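Local coordinates for amino acid ABC transporter, periplasmic amino acid-binding protein, putative (Streptococcus pneumoniae, PDB 4I62) that binds L-arginine between its two lobes and probably delivers it, as a membrane-anchored lipoprotein, to an amino acid ABC transporter for uptake, at residues A[45-50]-A[62-67]; A[109-114]-A[119-124]; A[123-128]-A[244-249]; A[159-164]-A[196-201]; A[229-232]-A[237-240]. All coordinates share one frame; numbering follows the deposited sequence. Where two conformers were deposited one is given.

Contact 1 of 5, residues A[45-50]-A[62-67]; sequences LNPDFA and NQIVGS. With ARG (arginine), chain B.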
# COMPACT_ATOMS: atom_id res chain seq x y z
N LEU A 45 8.74 0.77 4.75
CA LEU A 45 7.77 0.95 3.68
C LEU A 45 8.35 0.47 2.34
O LEU A 45 9.57 0.37 2.19
CB LEU A 45 7.26 2.39 3.58
CG LEU A 45 8.21 3.43 2.98
CD1 LEU A 45 7.51 4.76 2.92
CD2 LEU A 45 9.59 3.57 3.62
N ASN A 46 7.47 0.22 1.38
CA ASN A 46 7.87 -0.15 0.03
C ASN A 46 7.39 0.93 -0.94
O ASN A 46 6.19 1.00 -1.24
CB ASN A 46 7.25 -1.49 -0.32
CG ASN A 46 7.44 -1.83 -1.78
OD1 ASN A 46 6.46 -2.03 -2.53
ND2 ASN A 46 8.69 -1.81 -2.22
N PRO A 47 8.31 1.79 -1.43
CA PRO A 47 7.89 3.00 -2.17
C PRO A 47 7.60 2.78 -3.68
O PRO A 47 8.22 3.38 -4.56
CB PRO A 47 9.08 3.94 -1.97
CG PRO A 47 10.26 3.02 -1.93
CD PRO A 47 9.76 1.82 -1.14
N ASP A 48 6.62 1.93 -3.98
CA ASP A 48 6.17 1.63 -5.31
C ASP A 48 4.63 1.50 -5.25
O ASP A 48 4.13 0.44 -5.65
CB ASP A 48 6.80 0.30 -5.70
CG ASP A 48 6.62 -0.05 -7.17
OD1 ASP A 48 6.07 0.78 -7.92
OD2 ASP A 48 7.06 -1.14 -7.56
N PHE A 49 3.94 2.50 -4.70
CA PHE A 49 2.56 2.35 -4.27
C PHE A 49 1.89 3.73 -4.18
O PHE A 49 1.30 4.10 -3.16
CB PHE A 49 2.53 1.59 -2.91
CG PHE A 49 1.25 0.88 -2.60
CD1 PHE A 49 0.86 -0.21 -3.35
CD2 PHE A 49 0.42 1.29 -1.55
CE1 PHE A 49 -0.31 -0.90 -3.03
CE2 PHE A 49 -0.73 0.61 -1.23
CZ PHE A 49 -1.11 -0.50 -1.98
N ALA A 50 1.98 4.50 -5.28
CA ALA A 50 1.34 5.81 -5.31
C ALA A 50 -0.17 5.63 -5.14
O ALA A 50 -0.76 4.71 -5.75
CB ALA A 50 1.63 6.53 -6.61
N ASN A 62 15.80 10.53 -7.53
CA ASN A 62 14.61 9.93 -6.95
C ASN A 62 14.49 10.23 -5.46
O ASN A 62 15.48 10.14 -4.72
CB ASN A 62 14.63 8.41 -7.14
CG ASN A 62 14.41 8.01 -8.57
OD1 ASN A 62 13.48 8.50 -9.21
ND2 ASN A 62 15.24 7.11 -9.08
N GLN A 63 13.29 10.60 -5.05
CA GLN A 63 12.96 10.89 -3.65
C GLN A 63 11.72 10.11 -3.28
O GLN A 63 10.79 10.01 -4.09
CB GLN A 63 12.64 12.38 -3.51
CG GLN A 63 13.86 13.28 -3.66
CD GLN A 63 14.55 13.52 -2.34
OE1 GLN A 63 15.17 12.61 -1.78
NE2 GLN A 63 14.47 14.74 -1.84
N ILE A 64 11.67 9.56 -2.07
CA ILE A 64 10.48 8.87 -1.58
C ILE A 64 9.50 9.88 -1.03
O ILE A 64 9.84 10.65 -0.11
CB ILE A 64 10.84 7.84 -0.51
CG1 ILE A 64 11.73 6.75 -1.08
CG2 ILE A 64 9.58 7.20 0.07
CD1 ILE A 64 12.33 5.82 -0.03
N VAL A 65 8.29 9.88 -1.58
CA VAL A 65 7.26 10.84 -1.23
C VAL A 65 5.91 10.12 -1.17
O VAL A 65 5.80 8.97 -1.60
CB VAL A 65 7.17 11.98 -2.28
CG1 VAL A 65 8.48 12.75 -2.36
CG2 VAL A 65 6.81 11.44 -3.63
N GLY A 66 4.90 10.80 -0.65
CA GLY A 66 3.53 10.31 -0.69
C GLY A 66 2.76 10.58 0.59
O GLY A 66 3.32 11.07 1.60
N SER A 67 1.47 10.24 0.59
CA SER A 67 0.66 10.57 1.75
C SER A 67 1.08 9.83 3.01
O SER A 67 0.93 10.36 4.11
CB SER A 67 -0.82 10.32 1.46
OG SER A 67 -1.06 8.97 1.11
N ARG B . -2.80 -3.29 1.19
CA ARG B . -2.02 -4.49 0.76
C ARG B . -1.51 -5.27 1.97
O ARG B . -1.44 -4.71 3.08
CB ARG B . -0.92 -4.12 -0.21
CG ARG B . 0.03 -3.05 0.34
CD ARG B . 1.27 -2.90 -0.52
NE ARG B . 1.99 -1.70 -0.16
CZ ARG B . 3.12 -1.30 -0.69
NH1 ARG B . 3.70 -0.17 -0.27
NH2 ARG B . 3.70 -2.02 -1.65
OXT ARG B . -1.12 -6.47 1.75

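Contact 2 of 5, residues A[109-114]-A[119-124]; sequences VSKTDE and FDFSTP. With ARG (arginine), chain B.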
# COMPACT_ATOMS: atom_id res chain seq x y z
N VAL A 109 -0.66 -0.63 4.53
CA VAL A 109 -0.83 -1.96 5.12
C VAL A 109 -2.28 -2.22 5.53
O VAL A 109 -2.83 -1.48 6.39
CB VAL A 109 0.08 -2.15 6.36
CG1 VAL A 109 -0.12 -3.52 6.97
CG2 VAL A 109 1.52 -1.93 6.01
N SER A 110 -2.90 -3.24 4.96
CA SER A 110 -4.23 -3.63 5.34
C SER A 110 -4.24 -4.39 6.66
O SER A 110 -3.43 -5.30 6.92
CB SER A 110 -4.78 -4.59 4.28
OG SER A 110 -4.83 -3.98 2.99
N LYS A 111 -5.24 -4.09 7.50
CA LYS A 111 -5.48 -4.97 8.67
C LYS A 111 -6.03 -6.32 8.25
O LYS A 111 -6.90 -6.42 7.36
CB LYS A 111 -6.51 -4.40 9.61
CG LYS A 111 -6.07 -3.14 10.15
CD LYS A 111 -7.08 -2.57 11.14
CE LYS A 111 -7.38 -3.52 12.28
NZ LYS A 111 -8.47 -2.96 13.18
N THR A 112 -5.54 -7.36 8.87
CA THR A 112 -6.16 -8.67 8.71
C THR A 112 -6.16 -9.37 10.06
O THR A 112 -5.41 -8.99 10.95
CB THR A 112 -5.42 -9.56 7.72
OG1 THR A 112 -4.16 -9.93 8.28
CG2 THR A 112 -5.21 -8.90 6.36
N ASP A 113 -6.98 -10.40 10.21
CA ASP A 113 -7.00 -11.14 11.47
C ASP A 113 -5.67 -11.81 11.73
O ASP A 113 -5.18 -11.79 12.86
CB ASP A 113 -8.13 -12.16 11.51
CG ASP A 113 -9.49 -11.51 11.70
OD1 ASP A 113 -9.54 -10.29 11.98
OD2 ASP A 113 -10.52 -12.23 11.60
N GLU A 114 -5.07 -12.39 10.71
CA GLU A 114 -3.78 -13.01 10.91
C GLU A 114 -2.75 -11.98 11.35
O GLU A 114 -1.97 -12.21 12.29
CB GLU A 114 -3.33 -13.74 9.64
CG GLU A 114 -3.99 -15.09 9.48
CD GLU A 114 -3.76 -15.99 10.69
OE1 GLU A 114 -2.59 -16.34 10.97
OE2 GLU A 114 -4.75 -16.35 11.36
N PHE A 119 0.70 -8.19 15.34
CA PHE A 119 0.94 -6.74 15.41
C PHE A 119 -0.16 -5.98 16.14
O PHE A 119 -1.33 -6.38 16.11
CB PHE A 119 1.08 -6.15 13.98
CG PHE A 119 2.21 -6.77 13.20
CD1 PHE A 119 3.53 -6.37 13.43
CD2 PHE A 119 1.98 -7.76 12.27
CE1 PHE A 119 4.60 -6.96 12.75
CE2 PHE A 119 3.04 -8.35 11.59
CZ PHE A 119 4.35 -7.96 11.82
N ASP A 120 0.22 -4.88 16.78
CA ASP A 120 -0.72 -3.83 17.15
C ASP A 120 -0.96 -3.05 15.84
O ASP A 120 -0.03 -2.81 15.05
CB ASP A 120 -0.12 -2.86 18.19
CG ASP A 120 -0.40 -3.25 19.64
OD1 ASP A 120 -0.83 -4.40 19.91
OD2 ASP A 120 -0.14 -2.36 20.52
N PHE A 121 -2.20 -2.62 15.65
CA PHE A 121 -2.51 -1.71 14.57
C PHE A 121 -3.09 -0.42 15.12
O PHE A 121 -3.86 -0.42 16.08
CB PHE A 121 -3.55 -2.30 13.61
CG PHE A 121 -2.99 -3.27 12.60
CD1 PHE A 121 -2.29 -2.79 11.52
CD2 PHE A 121 -3.17 -4.63 12.72
CE1 PHE A 121 -1.80 -3.66 10.55
CE2 PHE A 121 -2.66 -5.51 11.75
CZ PHE A 121 -1.98 -5.02 10.67
N SER A 122 -2.75 0.67 14.47
CA SER A 122 -3.47 1.91 14.70
C SER A 122 -4.93 1.77 14.32
O SER A 122 -5.35 0.81 13.64
CB SER A 122 -2.86 3.05 13.88
OG SER A 122 -3.16 2.91 12.50
N THR A 123 -5.72 2.76 14.73
CA THR A 123 -7.03 2.94 14.15
C THR A 123 -6.86 3.08 12.61
O THR A 123 -5.83 3.54 12.12
CB THR A 123 -7.67 4.19 14.75
OG1 THR A 123 -9.07 4.18 14.53
CG2 THR A 123 -7.11 5.44 14.17
N PRO A 124 -7.87 2.67 11.83
CA PRO A 124 -7.67 2.73 10.38
C PRO A 124 -7.62 4.15 9.85
O PRO A 124 -8.30 5.06 10.41
CB PRO A 124 -8.92 2.04 9.81
CG PRO A 124 -9.51 1.28 10.94
CD PRO A 124 -9.04 1.88 12.22
N ARG B . -2.80 -3.29 1.19
CA ARG B . -2.02 -4.49 0.76
C ARG B . -1.51 -5.27 1.97
O ARG B . -1.44 -4.71 3.08
CB ARG B . -0.92 -4.12 -0.21
CG ARG B . 0.03 -3.05 0.34
CD ARG B . 1.27 -2.90 -0.52
NE ARG B . 1.99 -1.70 -0.16
CZ ARG B . 3.12 -1.30 -0.69
NH1 ARG B . 3.70 -0.17 -0.27
NH2 ARG B . 3.70 -2.02 -1.65
OXT ARG B . -1.12 -6.47 1.75
O HOH W 1 -7.28 -0.86 14.53

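Contact 3 of 5, residues A[123-128]-A[244-249]; sequences TPYYTA and KTIQKL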
# COMPACT_ATOMS: atom_id res chain seq x y z
N THR A 123 -5.72 2.76 14.73
CA THR A 123 -7.03 2.94 14.15
C THR A 123 -6.86 3.08 12.61
O THR A 123 -5.83 3.54 12.12
CB THR A 123 -7.67 4.19 14.75
OG1 THR A 123 -9.07 4.18 14.53
CG2 THR A 123 -7.11 5.44 14.17
N PRO A 124 -7.87 2.67 11.83
CA PRO A 124 -7.67 2.73 10.38
C PRO A 124 -7.62 4.15 9.85
O PRO A 124 -8.30 5.06 10.41
CB PRO A 124 -8.92 2.04 9.81
CG PRO A 124 -9.51 1.28 10.94
CD PRO A 124 -9.04 1.88 12.22
N TYR A 125 -6.88 4.35 8.78
CA TYR A 125 -6.79 5.65 8.16
C TYR A 125 -7.26 5.72 6.71
O TYR A 125 -7.28 6.83 6.16
CB TYR A 125 -5.41 6.30 8.31
CG TYR A 125 -4.30 5.62 7.56
CD1 TYR A 125 -4.02 5.94 6.25
CD2 TYR A 125 -3.47 4.68 8.19
CE1 TYR A 125 -2.96 5.32 5.55
CE2 TYR A 125 -2.41 4.07 7.53
CZ TYR A 125 -2.16 4.40 6.20
OH TYR A 125 -1.11 3.82 5.54
N TYR A 126 -7.60 4.59 6.10
CA TYR A 126 -8.09 4.63 4.72
C TYR A 126 -8.86 3.35 4.50
O TYR A 126 -8.53 2.31 5.12
CB TYR A 126 -6.92 4.65 3.72
CG TYR A 126 -7.34 4.90 2.31
CD1 TYR A 126 -7.62 6.19 1.89
CD2 TYR A 126 -7.46 3.87 1.38
CE1 TYR A 126 -8.03 6.46 0.59
CE2 TYR A 126 -7.90 4.14 0.07
CZ TYR A 126 -8.16 5.43 -0.31
OH TYR A 126 -8.57 5.71 -1.61
N THR A 127 -9.87 3.38 3.64
CA THR A 127 -10.54 2.14 3.25
C THR A 127 -10.62 2.04 1.75
O THR A 127 -10.94 3.00 1.04
CB THR A 127 -11.93 2.04 3.82
OG1 THR A 127 -12.69 3.16 3.39
CG2 THR A 127 -11.85 1.99 5.33
N ALA A 128 -10.30 0.85 1.26
CA ALA A 128 -10.13 0.62 -0.17
C ALA A 128 -10.96 -0.55 -0.69
O ALA A 128 -11.32 -1.42 0.10
CB ALA A 128 -8.64 0.36 -0.48
N LYS A 244 -3.61 9.57 17.99
CA LYS A 244 -3.84 11.00 18.16
C LYS A 244 -3.58 11.73 16.84
O LYS A 244 -4.31 12.65 16.47
CB LYS A 244 -2.92 11.55 19.26
CG LYS A 244 -2.97 13.05 19.43
CD LYS A 244 -1.94 13.50 20.45
CE LYS A 244 -2.10 14.96 20.83
NZ LYS A 244 -2.15 15.86 19.65
N THR A 245 -2.51 11.34 16.16
CA THR A 245 -2.13 11.96 14.90
C THR A 245 -3.15 11.67 13.79
O THR A 245 -3.57 12.59 13.07
CB THR A 245 -0.70 11.53 14.48
OG1 THR A 245 0.21 11.81 15.53
CG2 THR A 245 -0.25 12.25 13.23
N ILE A 246 -3.54 10.40 13.66
CA ILE A 246 -4.54 10.05 12.67
C ILE A 246 -5.85 10.78 12.95
O ILE A 246 -6.45 11.33 12.03
CB ILE A 246 -4.75 8.52 12.60
CG1 ILE A 246 -3.49 7.85 12.03
CG2 ILE A 246 -5.96 8.19 11.75
CD1 ILE A 246 -3.47 6.32 12.24
N GLN A 247 -6.29 10.80 14.20
CA GLN A 247 -7.53 11.50 14.58
C GLN A 247 -7.50 12.98 14.15
O GLN A 247 -8.45 13.50 13.57
CB GLN A 247 -7.72 11.36 16.10
CG GLN A 247 -8.94 12.11 16.70
CD GLN A 247 -9.11 11.90 18.21
OE1 GLN A 247 -8.75 12.76 19.02
NE2 GLN A 247 -9.69 10.77 18.59
N LYS A 248 -6.39 13.63 14.42
CA LYS A 248 -6.25 15.04 14.07
C LYS A 248 -6.32 15.25 12.55
O LYS A 248 -7.01 16.16 12.06
CB LYS A 248 -4.91 15.54 14.62
CG LYS A 248 -4.59 16.97 14.28
CD LYS A 248 -3.19 17.38 14.75
CE LYS A 248 -3.04 17.24 16.25
NZ LYS A 248 -1.89 18.04 16.78
N LEU A 249 -5.60 14.41 11.81
CA LEU A 249 -5.57 14.55 10.35
C LEU A 249 -6.91 14.21 9.71
O LEU A 249 -7.28 14.81 8.70
CB LEU A 249 -4.46 13.69 9.74
CG LEU A 249 -3.03 14.12 10.06
CD1 LEU A 249 -2.05 13.05 9.62
CD2 LEU A 249 -2.67 15.40 9.37

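Contact 4 of 5, residues A[159-164]-A[196-201]; sequences SIQETM and IFEEPV. With ARG (arginine), chain B.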
# COMPACT_ATOMS: atom_id res chain seq x y z
N SER A 159 1.27 -9.53 -0.25
CA SER A 159 0.08 -8.68 -0.11
C SER A 159 -1.18 -9.50 0.15
O SER A 159 -1.26 -10.70 -0.19
CB SER A 159 -0.12 -7.86 -1.39
OG SER A 159 -0.56 -8.65 -2.49
N ILE A 160 -2.22 -8.83 0.65
CA ILE A 160 -3.50 -9.50 0.79
C ILE A 160 -4.13 -9.80 -0.57
O ILE A 160 -4.98 -10.69 -0.68
CB ILE A 160 -4.47 -8.74 1.71
CG1 ILE A 160 -4.97 -7.44 1.10
CG2 ILE A 160 -3.86 -8.47 3.09
CD1 ILE A 160 -6.24 -6.93 1.75
N GLN A 161 -3.72 -9.09 -1.60
CA GLN A 161 -4.18 -9.39 -2.96
C GLN A 161 -3.65 -10.74 -3.41
O GLN A 161 -4.38 -11.50 -4.08
CB GLN A 161 -3.72 -8.29 -3.92
CG GLN A 161 -4.48 -6.96 -3.76
CD GLN A 161 -4.20 -6.26 -2.44
OE1 GLN A 161 -3.06 -6.22 -1.95
NE2 GLN A 161 -5.22 -5.67 -1.87
N GLU A 162 -2.41 -11.07 -3.08
CA GLU A 162 -1.87 -12.39 -3.39
C GLU A 162 -2.69 -13.46 -2.68
O GLU A 162 -3.01 -14.49 -3.27
CB GLU A 162 -0.42 -12.45 -2.91
CG GLU A 162 0.23 -13.82 -3.09
CD GLU A 162 1.62 -13.93 -2.49
OE1 GLU A 162 1.93 -13.38 -1.42
OE2 GLU A 162 2.46 -14.63 -3.11
N THR A 163 -3.03 -13.22 -1.42
CA THR A 163 -3.86 -14.17 -0.67
C THR A 163 -5.23 -14.37 -1.31
O THR A 163 -5.71 -15.51 -1.42
CB THR A 163 -3.99 -13.73 0.78
OG1 THR A 163 -2.67 -13.65 1.34
CG2 THR A 163 -4.80 -14.70 1.60
N MET A 164 -5.87 -13.27 -1.70
CA MET A 164 -7.17 -13.35 -2.37
C MET A 164 -7.08 -14.18 -3.63
O MET A 164 -7.95 -15.02 -3.88
CB MET A 164 -7.64 -11.94 -2.72
CG MET A 164 -9.11 -11.81 -2.98
SD MET A 164 -9.49 -10.09 -3.45
CE MET A 164 -8.16 -9.14 -2.66
N ILE A 196 -4.22 -7.54 -9.70
CA ILE A 196 -5.11 -7.08 -8.65
C ILE A 196 -4.45 -5.98 -7.84
O ILE A 196 -3.38 -6.21 -7.24
CB ILE A 196 -5.53 -8.23 -7.69
CG1 ILE A 196 -6.00 -9.47 -8.44
CG2 ILE A 196 -6.56 -7.74 -6.69
CD1 ILE A 196 -6.31 -10.65 -7.54
N PHE A 197 -5.06 -4.80 -7.78
CA PHE A 197 -4.58 -3.71 -6.94
C PHE A 197 -5.77 -3.00 -6.30
O PHE A 197 -6.84 -2.89 -6.90
CB PHE A 197 -3.83 -2.62 -7.73
CG PHE A 197 -2.42 -2.94 -8.16
CD1 PHE A 197 -1.49 -3.47 -7.31
CD2 PHE A 197 -2.03 -2.69 -9.47
CE1 PHE A 197 -0.17 -3.76 -7.76
CE2 PHE A 197 -0.73 -2.93 -9.90
CZ PHE A 197 0.20 -3.45 -9.05
N GLU A 198 -5.54 -2.45 -5.11
CA GLU A 198 -6.53 -1.56 -4.50
C GLU A 198 -6.76 -0.33 -5.40
O GLU A 198 -5.83 0.16 -6.05
CB GLU A 198 -6.07 -1.19 -3.09
CG GLU A 198 -6.27 -2.41 -2.15
CD GLU A 198 -5.24 -2.58 -1.03
OE1 GLU A 198 -4.09 -2.09 -1.14
OE2 GLU A 198 -5.57 -3.30 -0.06
N GLU A 199 -7.99 0.15 -5.40
CA GLU A 199 -8.47 1.12 -6.36
C GLU A 199 -7.55 2.35 -6.57
O GLU A 199 -7.25 2.68 -7.72
CB GLU A 199 -9.90 1.54 -6.02
CG GLU A 199 -10.49 2.50 -7.06
CD GLU A 199 -11.98 2.74 -6.88
OE1 GLU A 199 -12.53 2.46 -5.80
OE2 GLU A 199 -12.62 3.31 -7.81
N PRO A 200 -7.13 3.04 -5.50
CA PRO A 200 -6.35 4.28 -5.75
C PRO A 200 -5.01 3.98 -6.41
O PRO A 200 -4.51 4.76 -7.21
CB PRO A 200 -6.14 4.85 -4.32
CG PRO A 200 -6.35 3.69 -3.41
CD PRO A 200 -7.41 2.85 -4.07
N VAL A 201 -4.43 2.84 -6.07
CA VAL A 201 -3.16 2.41 -6.63
C VAL A 201 -3.33 2.00 -8.10
O VAL A 201 -2.55 2.39 -8.97
CB VAL A 201 -2.53 1.30 -5.76
CG1 VAL A 201 -1.28 0.73 -6.39
CG2 VAL A 201 -2.22 1.89 -4.39
N ARG B . -2.80 -3.29 1.19
CA ARG B . -2.02 -4.49 0.76
C ARG B . -1.51 -5.27 1.97
O ARG B . -1.44 -4.71 3.08
CB ARG B . -0.92 -4.12 -0.21
CG ARG B . 0.03 -3.05 0.34
CD ARG B . 1.27 -2.90 -0.52
NE ARG B . 1.99 -1.70 -0.16
CZ ARG B . 3.12 -1.30 -0.69
NH1 ARG B . 3.70 -0.17 -0.27
NH2 ARG B . 3.70 -2.02 -1.65
OXT ARG B . -1.12 -6.47 1.75

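Contact 5 of 5, residues A[229-232]-A[237-240]; sequences VAMK and ELKE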
# COMPACT_ATOMS: atom_id res chain seq x y z
N VAL A 229 -1.49 1.66 10.54
CA VAL A 229 -0.08 1.60 10.87
C VAL A 229 0.17 0.39 11.74
O VAL A 229 -0.53 0.18 12.73
CB VAL A 229 0.31 2.87 11.62
CG1 VAL A 229 1.76 2.79 12.12
CG2 VAL A 229 0.05 4.11 10.77
N ALA A 230 1.17 -0.42 11.36
CA ALA A 230 1.49 -1.62 12.18
C ALA A 230 2.66 -1.34 13.08
O ALA A 230 3.61 -0.62 12.72
CB ALA A 230 1.83 -2.81 11.27
N MET A 231 2.60 -1.93 14.25
CA MET A 231 3.67 -1.79 15.23
C MET A 231 3.74 -3.09 16.05
O MET A 231 2.88 -3.96 15.93
CB MET A 231 3.44 -0.56 16.11
CG MET A 231 2.24 -0.66 16.99
SD MET A 231 1.63 0.96 17.53
CE MET A 231 0.68 1.45 16.07
N LYS A 232 4.79 -3.21 16.84
CA LYS A 232 4.92 -4.40 17.67
C LYS A 232 3.78 -4.51 18.67
O LYS A 232 3.24 -3.50 19.14
CB LYS A 232 6.28 -4.46 18.37
CG LYS A 232 7.35 -5.14 17.52
CD LYS A 232 8.71 -5.10 18.23
CE LYS A 232 8.67 -5.91 19.52
NZ LYS A 232 8.36 -7.35 19.24
N GLU A 237 1.51 3.06 24.31
CA GLU A 237 1.75 4.49 24.21
C GLU A 237 2.14 4.94 22.80
O GLU A 237 1.79 6.07 22.39
CB GLU A 237 2.76 4.97 25.26
CG GLU A 237 2.18 4.88 26.64
CD GLU A 237 3.14 5.31 27.73
OE1 GLU A 237 4.36 5.52 27.42
OE2 GLU A 237 2.65 5.39 28.87
N LEU A 238 2.85 4.09 22.08
CA LEU A 238 3.14 4.38 20.69
C LEU A 238 1.84 4.41 19.87
O LEU A 238 1.61 5.34 19.06
CB LEU A 238 4.12 3.34 20.11
CG LEU A 238 4.53 3.54 18.65
CD1 LEU A 238 5.07 4.91 18.35
CD2 LEU A 238 5.53 2.46 18.27
N LYS A 239 0.96 3.44 20.11
CA LYS A 239 -0.35 3.42 19.46
C LYS A 239 -1.11 4.71 19.75
O LYS A 239 -1.76 5.29 18.87
CB LYS A 239 -1.16 2.17 19.85
CG LYS A 239 -2.59 2.10 19.24
CD LYS A 239 -3.28 0.74 19.42
CE LYS A 239 -4.80 0.81 19.17
NZ LYS A 239 -5.23 1.40 17.85
N GLU A 240 -1.06 5.18 21.01
CA GLU A 240 -1.73 6.44 21.36
C GLU A 240 -1.23 7.61 20.50
O GLU A 240 -2.03 8.44 20.01
CB GLU A 240 -1.57 6.77 22.85
CG GLU A 240 -2.03 8.21 23.15
CD GLU A 240 -1.87 8.60 24.60
OE1 GLU A 240 -1.23 7.84 25.36
OE2 GLU A 240 -2.41 9.66 24.98

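Contact 1 of 5, residues A[45-50]-A[62-67]
Ile64, on the strand of residues 61-65, presses its branched side chain against Pro47 in the loop after strand 40-45 and Leu45 at that strand's end. Its CG2, anti to the backbone N (chi1 of CG1 -63°), lies 3.9 Å from Pro47 CB and 4.3 Å from Leu45 CD1. The other branch runs past the same proline, with Ile64 CD1 4.0 Å from Pro47 CG; both arms of the isoleucine therefore lie against the proline ring. Strand 61-65 pairs antiparallel with 54-58 as a small hairpin, and Ile64 packs also on Leu85 and Pro87. Val65 turns its side chain away, onto Tyr54 and Lys56. Gly66 then takes the N-cap position before helix 67-79. On either side of Pro47, the centre of an inverse gamma turn, Asn46 and Phe49 meet the ligand: the bound arginine gives NH1 to Asn46 O (2.9 Å) and NH2 to Asn46 OD1 (2.9 Å), while its NE sits 3.4 Å above the centre of the Phe49 ring, whose flat face suits a planar guanidinium.

Contact 2 of 5, residues A[109-114]-A[119-124]
Lys111 sets its CG over one face of the Phe121 ring. From CB, the chain leaves with CG beside the backbone N (chi1 -62°), which brings CG above the ring, 4.0 Å from the Phe121 centroid and close to the ring normal, a CH-pi contact displaced slightly toward the rim. The chain then bends about CG-CD (chi3 57°), and NZ ends on a water, 2.8 Å away, that in turn donates to Ser122 O at 2.7 Å. A long lysine suits the place because its CG methylene can cover an aromatic ring while its ammonium reaches a backbone carbonyl through a water. The strand of residues 119-121 pairs antiparallel with 226-232 in the mixed sheet of this type II periplasmic binding protein fold, and segment 109-114 runs from the ligand pocket to helix 113-116, which Thr112 caps through a bond to Arg115 N. Phe121 meets Val109 as well, with CG1 in the plane of the ring at its edge, 4.0 Å from CE1. On the pocket side, Ser110 N donates almost straight (173°) to O of the bound arginine, and Ser110 OG, which also bonds Asp225, accepts from the ligand's N at 2.8 Å.

Contact 3 of 5, residues A[123-128]-A[244-249]
The long helix 236-251 packs against the chain where it passes from strand 119-121 into strand 126-135, and Ile246 is the residue that makes this join. Its CG2 branch is shared by two partners: Thr123 CG2 lies 3.8 Å away and Tyr125 CB 4.0 Å. The side chains of Thr123 and Ile246 run antiparallel alongside one another, methyl against methyl; with the threonine hydroxyl anti to the backbone N (chi1 -162°), CG2 falls on the side that faces the helix. The longer arm of the isoleucine extends across the backbone, bringing CD1 to 3.6 Å from Thr123 O, and CG2 also comes to 4.1 Å from Pro124 O. Tyr125 begins toward the helix and then turns off: with CG between its backbone N and carbonyl carbon (chi1 68°), CB touches Ile246 while the phenol runs on to a weak hydrogen bond between OH and Asp68. Polar links flank the apolar patch, as Asp243 accepts from Thr123 N and Lys250 donates to Pro124 O. No hydrogen bond joins the two segments themselves, so the contact rests on the shape of one branched aliphatic residue, and bonds from the helix residues before and after the segment supply the polar component.

Contact 4 of 5, residues A[159-164]-A[196-201]
Helix 160-164 passes strand 196-198 with their axes 8.5 Å apart at closest approach and their directions 136° apart, and the CA atoms of Gln161 and Ile196 are the closest across the gap, 6.2 Å. Gln161 bends at its second torsion, which turns its amide along toward Glu198 after its CG has packed 3.7 Å from Ile196 CG2. Its NE2 donates a weak bond to Glu198 OE2 (3.0 Å, 141°), with the amide and carboxylate planes 67° apart; the stronger partner of NE2 is Asn130. Glutamine combines methylenes that meet isoleucine with a head that reaches a buried acid. Glu198 OE1 accepts from N of the bound arginine at 2.9 Å and also bonds Tyr227 OH, and OE2 takes a weaker bond from the same ligand nitrogen. The opposite charges of ammonium and carboxylate should favour this pairing, and nearby Asp225 probably adds to the negative potential there. At the other end of the ligand backbone, Ile160 N donates to the carboxylate OXT (2.8 Å), at the first turn of a helix whose N-cap, Ser159, accepts from Glu162 N through OG at 3.1 Å. A ligand carboxylate held at a helix N-terminus, an acidic residue holding the alpha-ammonium group and an arginine, here Arg115, bonded to the ligand are together characteristic of amino-acid sites in type II periplasmic binding proteins.

Contact 5 of 5, residues A[229-232]-A[237-240]
Met231 SD sits against Leu238 and Lys239 near the start of helix 236-251, and the close part of the contact is concentrated on this one sulfur. It lies 3.6 Å from Lys239 N and 3.8 Å from Lys239 CB, while Leu238 CG approaches it to 4.0 Å, so the thioether touches both the backbone of the helix and two successive side chains. The methionine reaches them with CG flanked by both backbone branches (chi1 66°), and a bend at chi3 (81°) turns CE along the helix to 4.1 Å from Lys239 CA. An unbranched, flexible side chain helps a strand residue bridge to a helix just after a short connection. Leu238 and Met231 both also pack on Leu104, which extends the apolar layer to strand 104-105, and Leu238 continues to Ile35 of helix 33-38. The looser side belongs to Lys239, Glu237 and Glu240. Of the Lys239 side chain, only CB touches the sulfur; the rest stretches away until, in one of two modelled conformers, NZ forms a salt bridge with Asp243 and a hydrogen bond to Phe121 O. Glu237 and Glu240 are exposed to solvent. With no hydrogen bond between the segments, strand and helix are probably held here mainly by dispersion around a polarisable sulfur, and the charged groups are directed outward or, for Lys239, to the helix and the adjoining strand.

Contacts 1, 2 and 4 all touch the bound arginine: contact 1 takes its guanidinium end, contacts 2 and 4 its backbone end. The centres of contacts 1 and 2 are about 20 Å apart on opposite sides of the chain's centre, whereas contacts 2 and 4, with centres about 15 Å apart, touch where Ser110 OG lies 3.2 Å from Glu198 OE2. Contact 1 reaches contact 4 through Phe49 CZ, 3.5 Å from Glu198 OE1. Contacts 3 and 5 share helix 236-251, and contact 5 is nested within the loop that contact 3 closes; the Tyr125 side chain of contact 3 is about 9 Å from the arginine. Contact 2 joins them to the pocket, sharing Thr123 and Pro124 with contact 3 and pairing strands with contact 5.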